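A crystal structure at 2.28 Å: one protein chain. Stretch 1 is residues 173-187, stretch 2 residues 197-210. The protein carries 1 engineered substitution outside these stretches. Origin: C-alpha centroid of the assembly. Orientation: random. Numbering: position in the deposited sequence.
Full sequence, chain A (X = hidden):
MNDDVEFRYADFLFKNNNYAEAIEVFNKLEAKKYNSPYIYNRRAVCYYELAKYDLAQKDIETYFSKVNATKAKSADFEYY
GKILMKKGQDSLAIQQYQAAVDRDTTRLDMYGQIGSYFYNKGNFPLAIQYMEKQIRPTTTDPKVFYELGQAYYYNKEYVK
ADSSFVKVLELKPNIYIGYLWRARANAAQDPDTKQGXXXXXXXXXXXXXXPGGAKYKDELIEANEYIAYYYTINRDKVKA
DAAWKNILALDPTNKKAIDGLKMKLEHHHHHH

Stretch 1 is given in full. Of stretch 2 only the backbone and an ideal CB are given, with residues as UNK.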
# COMPACT_ATOMS: atom_id res chain seq x y z
N PRO A 173 -10.98 0.71 14.50
CA PRO A 173 -11.23 1.86 15.36
C PRO A 173 -9.99 2.50 15.97
O PRO A 173 -9.17 1.81 16.55
CB PRO A 173 -12.18 1.29 16.43
CG PRO A 173 -12.85 0.19 15.74
CD PRO A 173 -11.75 -0.46 14.96
N ASN A 174 -9.92 3.83 15.91
CA ASN A 174 -8.81 4.58 16.50
C ASN A 174 -7.48 4.44 15.79
O ASN A 174 -6.45 4.90 16.31
CB ASN A 174 -8.61 4.21 17.99
CG ASN A 174 -9.38 5.11 18.90
OD1 ASN A 174 -10.54 5.44 18.64
ND2 ASN A 174 -8.74 5.51 19.99
N ILE A 175 -7.47 3.82 14.62
CA ILE A 175 -6.22 3.66 13.87
C ILE A 175 -5.82 5.08 13.42
O ILE A 175 -6.58 5.78 12.74
CB ILE A 175 -6.40 2.70 12.66
CG1 ILE A 175 -5.05 2.08 12.31
CG2 ILE A 175 -6.99 3.43 11.46
CD1 ILE A 175 -5.12 0.92 11.33
N TYR A 176 -4.63 5.49 13.82
CA TYR A 176 -4.14 6.83 13.54
C TYR A 176 -4.18 7.25 12.08
O TYR A 176 -4.55 8.38 11.75
CB TYR A 176 -2.72 6.99 14.08
CG TYR A 176 -1.63 6.46 13.17
CD1 TYR A 176 -1.38 5.10 13.05
CD2 TYR A 176 -0.83 7.35 12.45
CE1 TYR A 176 -0.33 4.64 12.24
CE2 TYR A 176 0.20 6.91 11.64
CZ TYR A 176 0.45 5.56 11.54
OH TYR A 176 1.51 5.15 10.76
N ILE A 177 -3.80 6.32 11.22
CA ILE A 177 -3.78 6.56 9.79
C ILE A 177 -5.14 7.01 9.26
O ILE A 177 -5.21 7.74 8.28
CB ILE A 177 -3.31 5.31 9.05
CG1 ILE A 177 -2.15 5.69 8.12
CG2 ILE A 177 -4.48 4.68 8.33
CD1 ILE A 177 -1.28 4.51 7.67
N GLY A 178 -6.21 6.58 9.92
CA GLY A 178 -7.54 6.98 9.48
C GLY A 178 -7.82 8.42 9.87
O GLY A 178 -8.39 9.19 9.09
N TYR A 179 -7.42 8.80 11.08
CA TYR A 179 -7.65 10.17 11.52
C TYR A 179 -6.81 11.12 10.67
O TYR A 179 -7.28 12.19 10.27
CB TYR A 179 -7.30 10.32 13.00
CG TYR A 179 -8.26 9.59 13.93
CD1 TYR A 179 -9.61 9.94 14.00
CD2 TYR A 179 -7.81 8.55 14.74
CE1 TYR A 179 -10.49 9.27 14.85
CE2 TYR A 179 -8.67 7.87 15.59
CZ TYR A 179 -10.01 8.23 15.64
OH TYR A 179 -10.84 7.54 16.49
N LEU A 180 -5.57 10.71 10.39
CA LEU A 180 -4.67 11.52 9.56
C LEU A 180 -5.33 11.88 8.23
O LEU A 180 -5.38 13.05 7.85
CB LEU A 180 -3.38 10.75 9.27
CG LEU A 180 -2.37 11.51 8.40
CD1 LEU A 180 -1.75 12.65 9.19
CD2 LEU A 180 -1.27 10.55 7.94
N TRP A 181 -5.85 10.86 7.55
CA TRP A 181 -6.49 11.06 6.24
C TRP A 181 -7.84 11.74 6.30
O TRP A 181 -8.18 12.48 5.38
CB TRP A 181 -6.55 9.75 5.45
CG TRP A 181 -5.20 9.44 4.84
CD1 TRP A 181 -4.23 8.63 5.36
CD2 TRP A 181 -4.62 10.07 3.69
NE1 TRP A 181 -3.08 8.72 4.61
CE2 TRP A 181 -3.29 9.60 3.58
CE3 TRP A 181 -5.10 11.00 2.75
CZ2 TRP A 181 -2.43 10.02 2.56
CZ3 TRP A 181 -4.25 11.42 1.74
CH2 TRP A 181 -2.92 10.93 1.66
N ARG A 182 -8.60 11.49 7.35
CA ARG A 182 -9.88 12.17 7.50
C ARG A 182 -9.52 13.64 7.67
O ARG A 182 -10.17 14.53 7.12
CB ARG A 182 -10.62 11.72 8.76
CG ARG A 182 -11.24 10.36 8.67
CD ARG A 182 -12.53 10.36 9.49
NE ARG A 182 -13.52 11.26 8.91
CZ ARG A 182 -14.69 11.55 9.47
NH1 ARG A 182 -15.02 11.01 10.64
NH2 ARG A 182 -15.54 12.36 8.86
N ALA A 183 -8.46 13.88 8.43
CA ALA A 183 -8.00 15.24 8.67
C ALA A 183 -7.68 15.89 7.33
O ALA A 183 -8.19 16.95 7.01
CB ALA A 183 -6.77 15.21 9.57
N ARG A 184 -6.83 15.23 6.55
CA ARG A 184 -6.43 15.73 5.25
C ARG A 184 -7.61 15.91 4.30
O ARG A 184 -7.69 16.89 3.58
CB ARG A 184 -5.40 14.80 4.64
CG ARG A 184 -4.08 14.84 5.37
CD ARG A 184 -3.09 13.86 4.79
NE ARG A 184 -1.73 14.04 5.30
CZ ARG A 184 -0.73 13.22 5.00
NH1 ARG A 184 -0.96 12.19 4.20
NH2 ARG A 184 0.48 13.44 5.47
N ALA A 185 -8.53 14.96 4.33
CA ALA A 185 -9.69 15.04 3.47
C ALA A 185 -10.55 16.26 3.84
O ALA A 185 -11.09 16.94 2.96
CB ALA A 185 -10.50 13.77 3.60
N ASN A 186 -10.66 16.54 5.14
CA ASN A 186 -11.44 17.69 5.59
C ASN A 186 -10.72 19.03 5.41
O ASN A 186 -11.36 20.06 5.15
CB ASN A 186 -11.88 17.46 7.04
CG ASN A 186 -13.15 16.61 7.14
OD1 ASN A 186 -14.26 17.12 7.00
ND2 ASN A 186 -12.98 15.31 7.36
N ALA A 187 -9.40 19.03 5.52
CA ALA A 187 -8.63 20.27 5.31
C ALA A 187 -8.77 20.70 3.85
O ALA A 187 -8.72 21.88 3.53
CB ALA A 187 -7.15 20.05 5.66
N UNK A 197 -12.61 22.41 9.77
CA UNK A 197 -13.12 21.07 9.50
C UNK A 197 -12.16 19.96 9.86
O UNK A 197 -12.58 18.89 10.28
CB UNK A 197 -13.49 20.95 8.02
N UNK A 198 -10.87 20.22 9.71
CA UNK A 198 -9.86 19.22 10.01
C UNK A 198 -9.45 19.20 11.47
O UNK A 198 -8.89 18.22 11.95
CB UNK A 198 -8.62 19.46 9.14
N UNK A 199 -9.76 20.27 12.19
CA UNK A 199 -9.40 20.41 13.60
C UNK A 199 -9.61 19.18 14.47
O UNK A 199 -8.67 18.64 15.04
CB UNK A 199 -10.20 21.57 14.20
N UNK A 200 -10.85 18.70 14.57
CA UNK A 200 -11.11 17.52 15.40
C UNK A 200 -10.31 16.27 15.04
O UNK A 200 -9.89 15.52 15.92
CB UNK A 200 -12.60 17.18 15.32
N UNK A 201 -10.12 16.03 13.75
CA UNK A 201 -9.39 14.83 13.32
C UNK A 201 -7.92 14.88 13.70
O UNK A 201 -7.35 13.88 14.13
CB UNK A 201 -9.52 14.65 11.81
N UNK A 202 -7.30 16.05 13.55
CA UNK A 202 -5.90 16.19 13.91
C UNK A 202 -5.78 16.12 15.43
O UNK A 202 -4.77 15.65 15.97
CB UNK A 202 -5.32 17.50 13.37
N UNK A 203 -6.82 16.58 16.13
CA UNK A 203 -6.80 16.55 17.59
C UNK A 203 -6.85 15.09 18.02
O UNK A 203 -6.13 14.69 18.93
CB UNK A 203 -7.96 17.35 18.19
N UNK A 204 -7.68 14.30 17.34
CA UNK A 204 -7.77 12.88 17.67
C UNK A 204 -6.48 12.17 17.27
O UNK A 204 -6.04 11.22 17.93
CB UNK A 204 -8.97 12.24 16.98
N UNK A 205 -5.86 12.63 16.19
CA UNK A 205 -4.61 12.06 15.71
C UNK A 205 -3.54 12.20 16.79
O UNK A 205 -2.77 11.27 17.05
CB UNK A 205 -4.16 12.74 14.41
N UNK A 206 -3.49 13.37 17.40
CA UNK A 206 -2.53 13.63 18.47
C UNK A 206 -2.96 12.80 19.68
O UNK A 206 -2.13 12.34 20.46
CB UNK A 206 -2.46 15.12 18.81
N UNK A 207 -4.27 12.62 19.84
CA UNK A 207 -4.79 11.84 20.96
C UNK A 207 -4.18 10.45 20.92
O UNK A 207 -3.48 10.03 21.85
CB UNK A 207 -6.32 11.76 20.92
N UNK A 208 -4.42 9.74 19.82
CA UNK A 208 -3.88 8.39 19.68
C UNK A 208 -2.39 8.35 19.37
O UNK A 208 -1.76 7.30 19.48
CB UNK A 208 -4.64 7.65 18.58
N UNK A 209 -1.81 9.48 18.98
CA UNK A 209 -0.38 9.51 18.65
C UNK A 209 0.59 10.11 19.67
O UNK A 209 1.73 9.68 19.77
CB UNK A 209 -0.21 10.29 17.34
N UNK A 210 0.16 11.10 20.42
CA UNK A 210 1.08 11.71 21.39
C UNK A 210 1.92 10.66 22.12
O UNK A 210 3.13 10.79 22.30
CB UNK A 210 0.30 12.54 22.41

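The helices run nearly antiparallel, at 159°, with axes 7.9 Å apart at their closest approach, so the start of stretch 2 meets the end of stretch 1.

Position 197 directs its CB toward N186, 3.7 Å from N186 O. A medium or large apolar side chain, or a polar one, could fit. L197 CB lies 3.9 Å from N186 CB.

At 198 CB stands 3.3 Å from A183 O and 3.7 Å from A187 N. So little room favours a small residue. A198 fits, its CB 3.8 Å from A187 CB.

Positions 199, 200 and 203 find nothing of stretch 1 within 5.5 Å of their CB, so polar residues or a proline, tolerated early in a helix, are suitable. They are K199, P200 and E203; K199 NZ forms a salt bridge with E203 OE2 at 2.5 Å.

The CB of 201 points toward stretch 1, 3.5 Å from A183 CA. Beyond it run the R182 and N186 side chains, inviting a long or flat side chain with both apolar and polar character. Y201 enters as a knob among R182, N186, A183 and Y179. R182 CB packs over its ring face, 4.2 Å from the centroid.

Position 202 points sideways, 4.7 Å from A183 CB; a large apolar or aromatic group could turn back over that methyl. Y202 does so, A183 CB lying 3.5 Å from its ring centroid.

At 204 CB lies 3.8 Å from Y179 CD1, favouring a side chain with aliphatic carbons to cover the ring; a polar end could continue outward. In K204, CB packs over the Y179 face.

Position 205 has its CB 4.2 Å from Y179 CB, with L180 and Y176 nearby, suiting a branched apolar residue. L205 brings CD1 to 4.0 Å from Y176 CB and CD2 to 3.8 Å from L180 CD1.

Positions 206, 207 and 210 have no close neighbour in stretch 1 and are permissive: I206, A210 and E207, whose OE1 forms a salt bridge with K204 NZ at 3.4 Å.

The CB of 208 faces Y176 and Y179, 4.9 Å from Y176 CB, asking for a compact apolar group. V208 spreads its methyls, CG2 3.7 Å from Y176 CB and CG1 4.1 Å from Y179 CE2.

Position 209, sideways and 5.3 Å from Y176 CB, would take a small or medium apolar residue. C209 places SG 3.6 Å from Y176 CB.

Stretch 2 197-210: LAKPYYEKLIEVCA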
# COMPACT_ATOMS: atom_id res chain seq x y z
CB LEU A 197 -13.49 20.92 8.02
CG LEU A 197 -14.72 21.68 7.54
CD1 LEU A 197 -14.98 21.39 6.07
CD2 LEU A 197 -15.92 21.26 8.39
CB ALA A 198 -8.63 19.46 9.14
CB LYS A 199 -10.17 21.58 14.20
CG LYS A 199 -9.93 21.83 15.68
CD LYS A 199 -8.85 22.85 15.93
CE LYS A 199 -9.22 23.70 17.14
NZ LYS A 199 -9.47 22.89 18.37
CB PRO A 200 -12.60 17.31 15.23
CG PRO A 200 -12.87 17.85 13.86
CD PRO A 200 -12.08 19.13 13.89
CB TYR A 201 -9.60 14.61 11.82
CG TYR A 201 -11.07 14.54 11.48
CD1 TYR A 201 -11.88 13.53 12.01
CD2 TYR A 201 -11.69 15.56 10.77
CE1 TYR A 201 -13.25 13.54 11.85
CE2 TYR A 201 -13.08 15.58 10.60
CZ TYR A 201 -13.85 14.57 11.15
OH TYR A 201 -15.22 14.61 11.03
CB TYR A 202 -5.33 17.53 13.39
CG TYR A 202 -4.79 17.46 11.97
CD1 TYR A 202 -3.94 16.42 11.58
CD2 TYR A 202 -5.14 18.41 11.01
CE1 TYR A 202 -3.45 16.34 10.26
CE2 TYR A 202 -4.66 18.33 9.69
CZ TYR A 202 -3.82 17.29 9.33
OH TYR A 202 -3.36 17.16 8.05
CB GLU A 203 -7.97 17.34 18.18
CG GLU A 203 -7.78 18.84 18.07
CD GLU A 203 -8.95 19.64 18.58
OE1 GLU A 203 -10.10 19.25 18.29
OE2 GLU A 203 -8.73 20.67 19.25
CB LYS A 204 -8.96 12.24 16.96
CG LYS A 204 -10.18 12.03 17.85
CD LYS A 204 -9.95 10.88 18.84
CE LYS A 204 -11.22 10.54 19.63
NZ LYS A 204 -11.16 9.18 20.26
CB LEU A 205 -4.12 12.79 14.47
CG LEU A 205 -2.87 12.12 13.93
CD1 LEU A 205 -3.26 10.85 13.21
CD2 LEU A 205 -2.16 13.04 12.97
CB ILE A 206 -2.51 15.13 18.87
CG1 ILE A 206 -1.94 15.96 17.72
CG2 ILE A 206 -1.69 15.33 20.13
CD1 ILE A 206 -2.03 17.48 17.97
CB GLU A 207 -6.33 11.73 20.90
CG GLU A 207 -7.07 12.55 21.96
CD GLU A 207 -8.57 12.54 21.76
OE1 GLU A 207 -9.17 11.45 21.75
OE2 GLU A 207 -9.17 13.64 21.63
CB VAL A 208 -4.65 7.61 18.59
CG1 VAL A 208 -6.16 7.71 18.84
CG2 VAL A 208 -4.29 8.14 17.22
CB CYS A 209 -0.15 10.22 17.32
SG CYS A 209 -0.60 9.28 15.86
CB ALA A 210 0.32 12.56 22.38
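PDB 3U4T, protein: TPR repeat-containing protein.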